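Local coordinates for trichothecene 3-O-acetyltransferase (Gibberella zeae, PDB 2RKV), which acetylates the 3-hydroxyl of trichothecene mycotoxins such as T-2 and deoxynivalenol with acetyl-coenzyme A, as a member of the BAHD acyltransferase superfamily, at residues A351-L354 and H355-D359; S342-Q345 and R346-L350; Y35-I38 and V39-F42. All blocks are in the same frame, centred on the assembly; numbering follows the deposited sequence. Where two conformers were deposited one is given.

Contact 1: residues A351-L354 and H355-D359; sequences ATYL and HNNPD
Ala351 O takes the backbone N-H of His355 at 2.8 Å, continuing the alpha-helical pattern close to its C-terminal end. One residue on, Thr352 O accepts Asn356 N at 2.9 Å. The side chains of this pair run alongside each other in the same direction, methyl CG2 of Thr352 lying 3.5 Å from Asn356 ND2; Thr352 OG1 is instead hydrogen-bonded to Arg348 O and Leu199 N. Tyr353 is gripped by Asn357 in two ways. Its CG stands anti to the backbone N (chi1 -175°), which lays the ring beneath the amide of Asn357, whose ND2 sits 3.4 Å above the ring plane and over its centre. The two planes are 33° apart, and the same ND2 gives a nearly straight hydrogen bond of 2.8 Å to Tyr353 O, which lies in the amide plane. Leu354 O then receives Asn357 N at 3.1 Å, from above the carbonyl plane, and also a bond from Lys360 NZ, as the chain leaves the helix. Around this end of helix 340-356 the partners are loop residues: Tyr198 stacks on the His355 ring, Ile212 meets Tyr353, and Thr70 is hydrogen-bonded to Pro358 O.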
loop_
_atom_site.group_PDB
_atom_site.type_symbol
_atom_site.label_atom_id
_atom_site.label_comp_id
_atom_site.label_asym_id
_atom_site.label_seq_id
_atom_site.Cartn_x
_atom_site.Cartn_y
_atom_site.Cartn_z
ATOM N N ALA A 351 -1.220 3.182 19.302
ATOM C CA ALA A 351 -1.862 1.936 19.734
ATOM C C ALA A 351 -2.535 2.101 21.097
ATOM O O ALA A 351 -3.656 1.648 21.291
ATOM C CB ALA A 351 -0.872 0.766 19.743
ATOM N N THR A 352 -1.862 2.787 22.022
ATOM C CA THR A 352 -2.394 2.990 23.376
ATOM C C THR A 352 -3.651 3.861 23.363
ATOM O O THR A 352 -4.647 3.530 24.012
ATOM C CB THR A 352 -1.321 3.573 24.329
ATOM O OG1 THR A 352 -0.208 2.670 24.381
ATOM C CG2 THR A 352 -1.877 3.717 25.742
ATOM N N TYR A 353 -3.612 4.957 22.606
ATOM C CA TYR A 353 -4.780 5.822 22.468
ATOM C C TYR A 353 -5.977 5.046 21.916
ATOM O O TYR A 353 -7.099 5.160 22.424
ATOM C CB TYR A 353 -4.477 7.026 21.577
ATOM C CG TYR A 353 -5.624 8.006 21.519
ATOM C CD1 TYR A 353 -5.766 8.997 22.493
ATOM C CD2 TYR A 353 -6.581 7.932 20.505
ATOM C CE1 TYR A 353 -6.826 9.900 22.447
ATOM C CE2 TYR A 353 -7.652 8.830 20.457
ATOM C CZ TYR A 353 -7.761 9.810 21.430
ATOM O OH TYR A 353 -8.810 10.707 21.387
ATOM N N LEU A 354 -5.733 4.264 20.866
ATOM C CA LEU A 354 -6.782 3.419 20.294
ATOM C C LEU A 354 -7.310 2.442 21.341
ATOM O O LEU A 354 -8.519 2.317 21.543
ATOM C CB LEU A 354 -6.237 2.667 19.080
ATOM C CG LEU A 354 -6.102 3.513 17.816
ATOM C CD1 LEU A 354 -5.118 2.843 16.853
ATOM C CD2 LEU A 354 -7.461 3.754 17.136
ATOM N N HIS A 355 -6.399 1.750 22.011
ATOM C CA HIS A 355 -6.779 0.774 23.024
ATOM C C HIS A 355 -7.663 1.396 24.116
ATOM O O HIS A 355 -8.652 0.789 24.555
ATOM C CB HIS A 355 -5.520 0.154 23.631
ATOM C CG HIS A 355 -5.795 -0.839 24.719
ATOM N ND1 HIS A 355 -6.470 -2.018 24.498
ATOM C CD2 HIS A 355 -5.469 -0.831 26.034
ATOM C CE1 HIS A 355 -6.555 -2.695 25.630
ATOM N NE2 HIS A 355 -5.958 -1.995 26.579
ATOM N N ASN A 356 -7.303 2.607 24.531
ATOM C CA ASN A 356 -7.977 3.307 25.633
ATOM C C ASN A 356 -9.321 3.920 25.258
ATOM O O ASN A 356 -10.060 4.399 26.131
ATOM C CB ASN A 356 -7.074 4.409 26.202
ATOM C CG ASN A 356 -5.870 3.865 26.957
ATOM O OD1 ASN A 356 -5.841 2.700 27.375
ATOM N ND2 ASN A 356 -4.865 4.724 27.150
ATOM N N ASN A 357 -9.633 3.930 23.967
ATOM C CA ASN A 357 -10.838 4.591 23.482
ATOM C C ASN A 357 -11.805 3.641 22.772
ATOM O O ASN A 357 -11.515 3.184 21.664
ATOM C CB ASN A 357 -10.459 5.763 22.575
ATOM C CG ASN A 357 -10.033 6.974 23.370
ATOM O OD1 ASN A 357 -10.878 7.749 23.822
ATOM N ND2 ASN A 357 -8.726 7.129 23.576
ATOM N N PRO A 358 -12.954 3.336 23.413
ATOM C CA PRO A 358 -13.971 2.502 22.751
ATOM C C PRO A 358 -14.494 3.139 21.463
ATOM O O PRO A 358 -14.853 2.425 20.527
ATOM C CB PRO A 358 -15.093 2.406 23.793
ATOM C CG PRO A 358 -14.431 2.705 25.104
ATOM C CD PRO A 358 -13.353 3.707 24.786
ATOM N N ASP A 359 -14.531 4.471 21.416
ATOM C CA ASP A 359 -14.937 5.177 20.195
ATOM C C ASP A 359 -13.694 5.593 19.408
ATOM O O ASP A 359 -13.063 6.601 19.719
ATOM C CB ASP A 359 -15.803 6.407 20.525
ATOM C CG ASP A 359 -16.402 7.068 19.276
ATOM O OD1 ASP A 359 -16.034 6.702 18.137
ATOM O OD2 ASP A 359 -17.267 7.954 19.442
#

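Contact 2: residues S342-Q345 and R346-L350; sequences SMRQ and RTRGL
With OG1 of Thr347 anti to its own carbonyl carbon (chi1 -59°), the hydroxyl folds back onto Met343 O. Met343 is bent at chi2 and chi3, which carries CE to 3.5 Å from that same OG1 and SD to the edge of the Arg346 guanidinium, near its plane and 3.9 Å from NH1. Met343 O is held by two donors arriving from opposite faces of its plane, Thr347 OG1 at 2.7 Å and Thr347 N at 3.0 Å. The hydroxyl is also hydrogen-bonded to Asn311 ND2. All of this lies within helix 340-356, whose face here rests on strand 310-318 and helix 296-299. Asn311 and Met312 line the T-2 toxin pocket; because Arg346 NH2 is hydrogen-bonded to Met312 O, the helix probably helps to position this part of the pocket wall. In the conformer of Ser342 described here, one of two, a water accepts from Ser342 OG and, weakly, from Arg346 NH1. On another face of the helix, Arg344, likewise in one of two conformers, points the same way as Arg348 beside it, their guanidinium planes 38° apart. In this copy the extended chain of Arg344 brings its guanidinium under Arg348 CD, which sits 3.9 Å above the plane and over its centre. Arg348 is held through NE to Pro197 O and through NH2 to Tyr198 O.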
loop_
_atom_site.group_PDB
_atom_site.type_symbol
_atom_site.label_atom_id
_atom_site.label_comp_id
_atom_site.label_asym_id
_atom_site.label_seq_id
_atom_site.Cartn_x
_atom_site.Cartn_y
_atom_site.Cartn_z
ATOM N N SER A 342 12.052 6.724 18.038
ATOM C CA SER A 342 10.936 7.637 17.784
ATOM C C SER A 342 9.748 6.908 17.168
ATOM O O SER A 342 8.613 7.090 17.591
ATOM C CB SER A 342 11.360 8.790 16.874
ATOM O OG SER A 342 10.229 9.549 16.471
ATOM N N MET A 343 10.016 6.075 16.167
ATOM C CA MET A 343 8.954 5.290 15.542
ATOM C C MET A 343 8.271 4.374 16.556
ATOM O O MET A 343 7.042 4.247 16.559
ATOM C CB MET A 343 9.500 4.492 14.362
ATOM C CG MET A 343 9.425 5.227 13.039
ATOM S SD MET A 343 7.717 5.497 12.465
ATOM C CE MET A 343 6.965 3.905 12.738
ATOM N N ARG A 344 9.063 3.754 17.423
ATOM C CA ARG A 344 8.513 2.866 18.439
ATOM C C ARG A 344 7.632 3.627 19.429
ATOM O O ARG A 344 6.501 3.214 19.687
ATOM C CB ARG A 344 9.615 2.092 19.169
ATOM C CG ARG A 344 9.067 1.059 20.143
ATOM C CD ARG A 344 10.167 0.228 20.774
ATOM N NE ARG A 344 9.612 -0.742 21.715
ATOM C CZ ARG A 344 9.583 -0.586 23.035
ATOM N NH1 ARG A 344 10.095 0.502 23.601
ATOM N NH2 ARG A 344 9.047 -1.532 23.794
ATOM N N GLN A 345 8.132 4.746 19.961
ATOM C CA GLN A 345 7.362 5.527 20.936
ATOM C C GLN A 345 6.047 6.029 20.331
ATOM O O GLN A 345 4.984 5.923 20.948
ATOM C CB GLN A 345 8.206 6.688 21.504
ATOM C CG GLN A 345 7.471 7.641 22.466
ATOM C CD GLN A 345 7.046 7.001 23.790
ATOM O OE1 GLN A 345 6.097 7.461 24.433
ATOM N NE2 GLN A 345 7.751 5.956 24.208
ATOM N N ARG A 346 6.123 6.551 19.107
ATOM C CA ARG A 346 4.952 7.108 18.448
ATOM C C ARG A 346 3.913 6.026 18.192
ATOM O O ARG A 346 2.728 6.211 18.474
ATOM C CB ARG A 346 5.352 7.810 17.148
ATOM C CG ARG A 346 6.154 9.108 17.390
ATOM C CD ARG A 346 6.532 9.820 16.096
ATOM N NE ARG A 346 5.342 10.149 15.320
ATOM C CZ ARG A 346 5.033 9.596 14.154
ATOM N NH1 ARG A 346 5.856 8.704 13.591
ATOM N NH2 ARG A 346 3.910 9.941 13.541
ATOM N N THR A 347 4.377 4.884 17.693
ATOM C CA THR A 347 3.493 3.773 17.354
ATOM C C THR A 347 2.843 3.202 18.614
ATOM O O THR A 347 1.651 2.871 18.616
ATOM C CB THR A 347 4.261 2.696 16.550
ATOM O OG1 THR A 347 4.783 3.295 15.356
ATOM C CG2 THR A 347 3.343 1.535 16.162
ATOM N N ARG A 348 3.620 3.102 19.696
ATOM C CA ARG A 348 3.066 2.664 20.979
ATOM C C ARG A 348 2.004 3.645 21.481
ATOM O O ARG A 348 0.993 3.232 22.048
ATOM C CB ARG A 348 4.167 2.476 22.027
ATOM C CG ARG A 348 5.063 1.281 21.756
ATOM C CD ARG A 348 6.153 1.184 22.813
ATOM N NE ARG A 348 5.600 0.818 24.116
ATOM C CZ ARG A 348 6.207 1.012 25.287
ATOM N NH1 ARG A 348 7.397 1.598 25.343
ATOM N NH2 ARG A 348 5.608 0.634 26.412
ATOM N N GLY A 349 2.238 4.939 21.263
ATOM C CA GLY A 349 1.280 5.975 21.641
ATOM C C GLY A 349 -0.034 5.864 20.891
ATOM O O GLY A 349 -1.112 5.870 21.502
ATOM N N LEU A 350 0.054 5.743 19.565
ATOM C CA LEU A 350 -1.137 5.563 18.735
ATOM C C LEU A 350 -1.921 4.305 19.150
ATOM O O LEU A 350 -3.141 4.368 19.354
ATOM C CB LEU A 350 -0.768 5.512 17.248
ATOM C CG LEU A 350 -1.937 5.254 16.291
ATOM C CD1 LEU A 350 -3.042 6.324 16.414
ATOM C CD2 LEU A 350 -1.458 5.159 14.872
HETATM O O HOH W 1 8.872 9.081 13.839
#

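Contact 3: residues Y35-I38 and V39-F42; sequences YPTI and VSTF
Thr37 and Thr41 meet one turn apart on the same side of helix 35-52, a helix that lies against strands 137-144 and 147-155 of the five-stranded mixed sheet. Methyl CG2 of Thr37 comes within 3.9 Å of Thr41 OG1, the two side chains crossing at a slant. Both threonines place OG1 anti to their carbonyl carbon, and for Thr41 (chi1 -69°) this turns the hydroxyl back along the helix to the oxygen of Thr37. The main chain keeps the alpha-helical pattern, N-H of residue i+4 to O of residue i: Tyr35 O accepts Val39 N at 3.0 Å, Pro36 O accepts Ser40 N and Ile38 O accepts Phe42 N. Pro36, lacking an N-H to give, sits in the opening turn, where a helix asks for no such donor. Val39 brings CG2, the branch beside its own backbone N, within 3.4 Å of Tyr35 O.

Outward from this shell the helix is split between a polar side, with Thr37, Ser40 and Thr41, and an apolar side turned to the sheet. There Ile38 meets Leu148 and, from a loop, Leu392 and Leu394, while Val39 touches Phe143. Phe42 sinks between Leu139, Leu141 and Leu150 of the strands and Leu171 and Cys175 of helix 161-176. Tyr35 marks the start of the helix: its ring stacks on Phe143, and its OH is hydrogen-bonded to Gly147 O, tying the first turn to the hairpin of strands 137-144 and 147-155, at the start of the second strand. On the polar side, Thr37 O accepts the backbone N of Thr41 at 2.9 Å, with Thr41 OG1 at 3.0 Å from the same oxygen.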
loop_
_atom_site.group_PDB
_atom_site.type_symbol
_atom_site.label_atom_id
_atom_site.label_comp_id
_atom_site.label_asym_id
_atom_site.label_seq_id
_atom_site.Cartn_x
_atom_site.Cartn_y
_atom_site.Cartn_z
ATOM N N TYR A 35 -3.672 -22.761 -19.410
ATOM C CA TYR A 35 -4.566 -22.206 -18.386
ATOM C C TYR A 35 -5.169 -23.224 -17.398
ATOM O O TYR A 35 -5.199 -22.947 -16.201
ATOM C CB TYR A 35 -5.655 -21.301 -18.984
ATOM C CG TYR A 35 -5.134 -20.008 -19.593
ATOM C CD1 TYR A 35 -4.539 -19.011 -18.793
ATOM C CD2 TYR A 35 -5.263 -19.767 -20.955
ATOM C CE1 TYR A 35 -4.087 -17.810 -19.359
ATOM C CE2 TYR A 35 -4.803 -18.586 -21.532
ATOM C CZ TYR A 35 -4.218 -17.616 -20.737
ATOM O OH TYR A 35 -3.777 -16.450 -21.328
ATOM N N PRO A 36 -5.663 -24.393 -17.884
ATOM C CA PRO A 36 -6.232 -25.327 -16.887
ATOM C C PRO A 36 -5.264 -25.698 -15.748
ATOM O O PRO A 36 -5.672 -25.731 -14.577
ATOM C CB PRO A 36 -6.582 -26.557 -17.727
ATOM C CG PRO A 36 -6.903 -25.970 -19.080
ATOM C CD PRO A 36 -5.823 -24.911 -19.256
ATOM N N THR A 37 -3.996 -25.944 -16.087
ATOM C CA THR A 37 -2.986 -26.295 -15.079
ATOM C C THR A 37 -2.612 -25.096 -14.206
ATOM O O THR A 37 -2.383 -25.248 -12.994
ATOM C CB THR A 37 -1.757 -26.981 -15.718
ATOM O OG1 THR A 37 -2.178 -28.224 -16.301
ATOM C CG2 THR A 37 -0.685 -27.280 -14.673
ATOM N N ILE A 38 -2.585 -23.902 -14.797
ATOM C CA ILE A 38 -2.433 -22.685 -13.985
ATOM C C ILE A 38 -3.486 -22.651 -12.863
ATOM O O ILE A 38 -3.164 -22.471 -11.689
ATOM C CB ILE A 38 -2.492 -21.401 -14.851
ATOM C CG1 ILE A 38 -1.211 -21.283 -15.692
ATOM C CG2 ILE A 38 -2.691 -20.162 -13.976
ATOM C CD1 ILE A 38 -1.333 -20.318 -16.859
ATOM N N VAL A 39 -4.746 -22.862 -13.236
ATOM C CA VAL A 39 -5.838 -22.777 -12.293
ATOM C C VAL A 39 -5.768 -23.889 -11.247
ATOM O O VAL A 39 -5.926 -23.619 -10.051
ATOM C CB VAL A 39 -7.206 -22.779 -13.024
ATOM C CG1 VAL A 39 -8.361 -22.821 -12.024
ATOM C CG2 VAL A 39 -7.303 -21.554 -13.925
ATOM N N SER A 40 -5.539 -25.129 -11.679
ATOM C CA SER A 40 -5.490 -26.237 -10.711
ATOM C C SER A 40 -4.292 -26.117 -9.748
ATOM O O SER A 40 -4.418 -26.400 -8.554
ATOM C CB SER A 40 -5.522 -27.597 -11.411
ATOM O OG SER A 40 -4.446 -27.727 -12.299
ATOM N N THR A 41 -3.144 -25.683 -10.260
ATOM C CA THR A 41 -1.973 -25.442 -9.407
ATOM C C THR A 41 -2.293 -24.379 -8.366
ATOM O O THR A 41 -1.991 -24.543 -7.182
ATOM C CB THR A 41 -0.743 -25.023 -10.231
ATOM O OG1 THR A 41 -0.306 -26.151 -11.001
ATOM C CG2 THR A 41 0.406 -24.529 -9.310
ATOM N N PHE A 42 -2.929 -23.302 -8.808
ATOM C CA PHE A 42 -3.288 -22.219 -7.896
ATOM C C PHE A 42 -4.315 -22.660 -6.841
ATOM O O PHE A 42 -4.170 -22.353 -5.653
ATOM C CB PHE A 42 -3.789 -21.019 -8.696
ATOM C CG PHE A 42 -3.685 -19.723 -7.961
ATOM C CD1 PHE A 42 -4.827 -19.116 -7.436
ATOM C CD2 PHE A 42 -2.452 -19.101 -7.796
ATOM C CE1 PHE A 42 -4.744 -17.909 -6.749
ATOM C CE2 PHE A 42 -2.356 -17.891 -7.116
ATOM C CZ PHE A 42 -3.508 -17.297 -6.591
#

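Overall arrangement
Contact 3 comes first along the chain, at the start of helix 35-52; contacts 2 and 1 follow much later, adjoining in sequence on helix 340-356. The centres of contacts 1 and 2 are about 14 Å apart, whereas the centre of contact 3 lies about 45 Å from that of contact 1 and about 44 Å from that of contact 2, across the chain's centre from contact 2. Helix 35-52 packs on the five-stranded mixed sheet; helix 340-356 lies beside edge strand 310-318 of the seven-stranded sheet. The latter helix thus runs from beside the bound ligands, with the side chain of Met343 about 7 Å from coenzyme A, to peripheral loops far from contact 3.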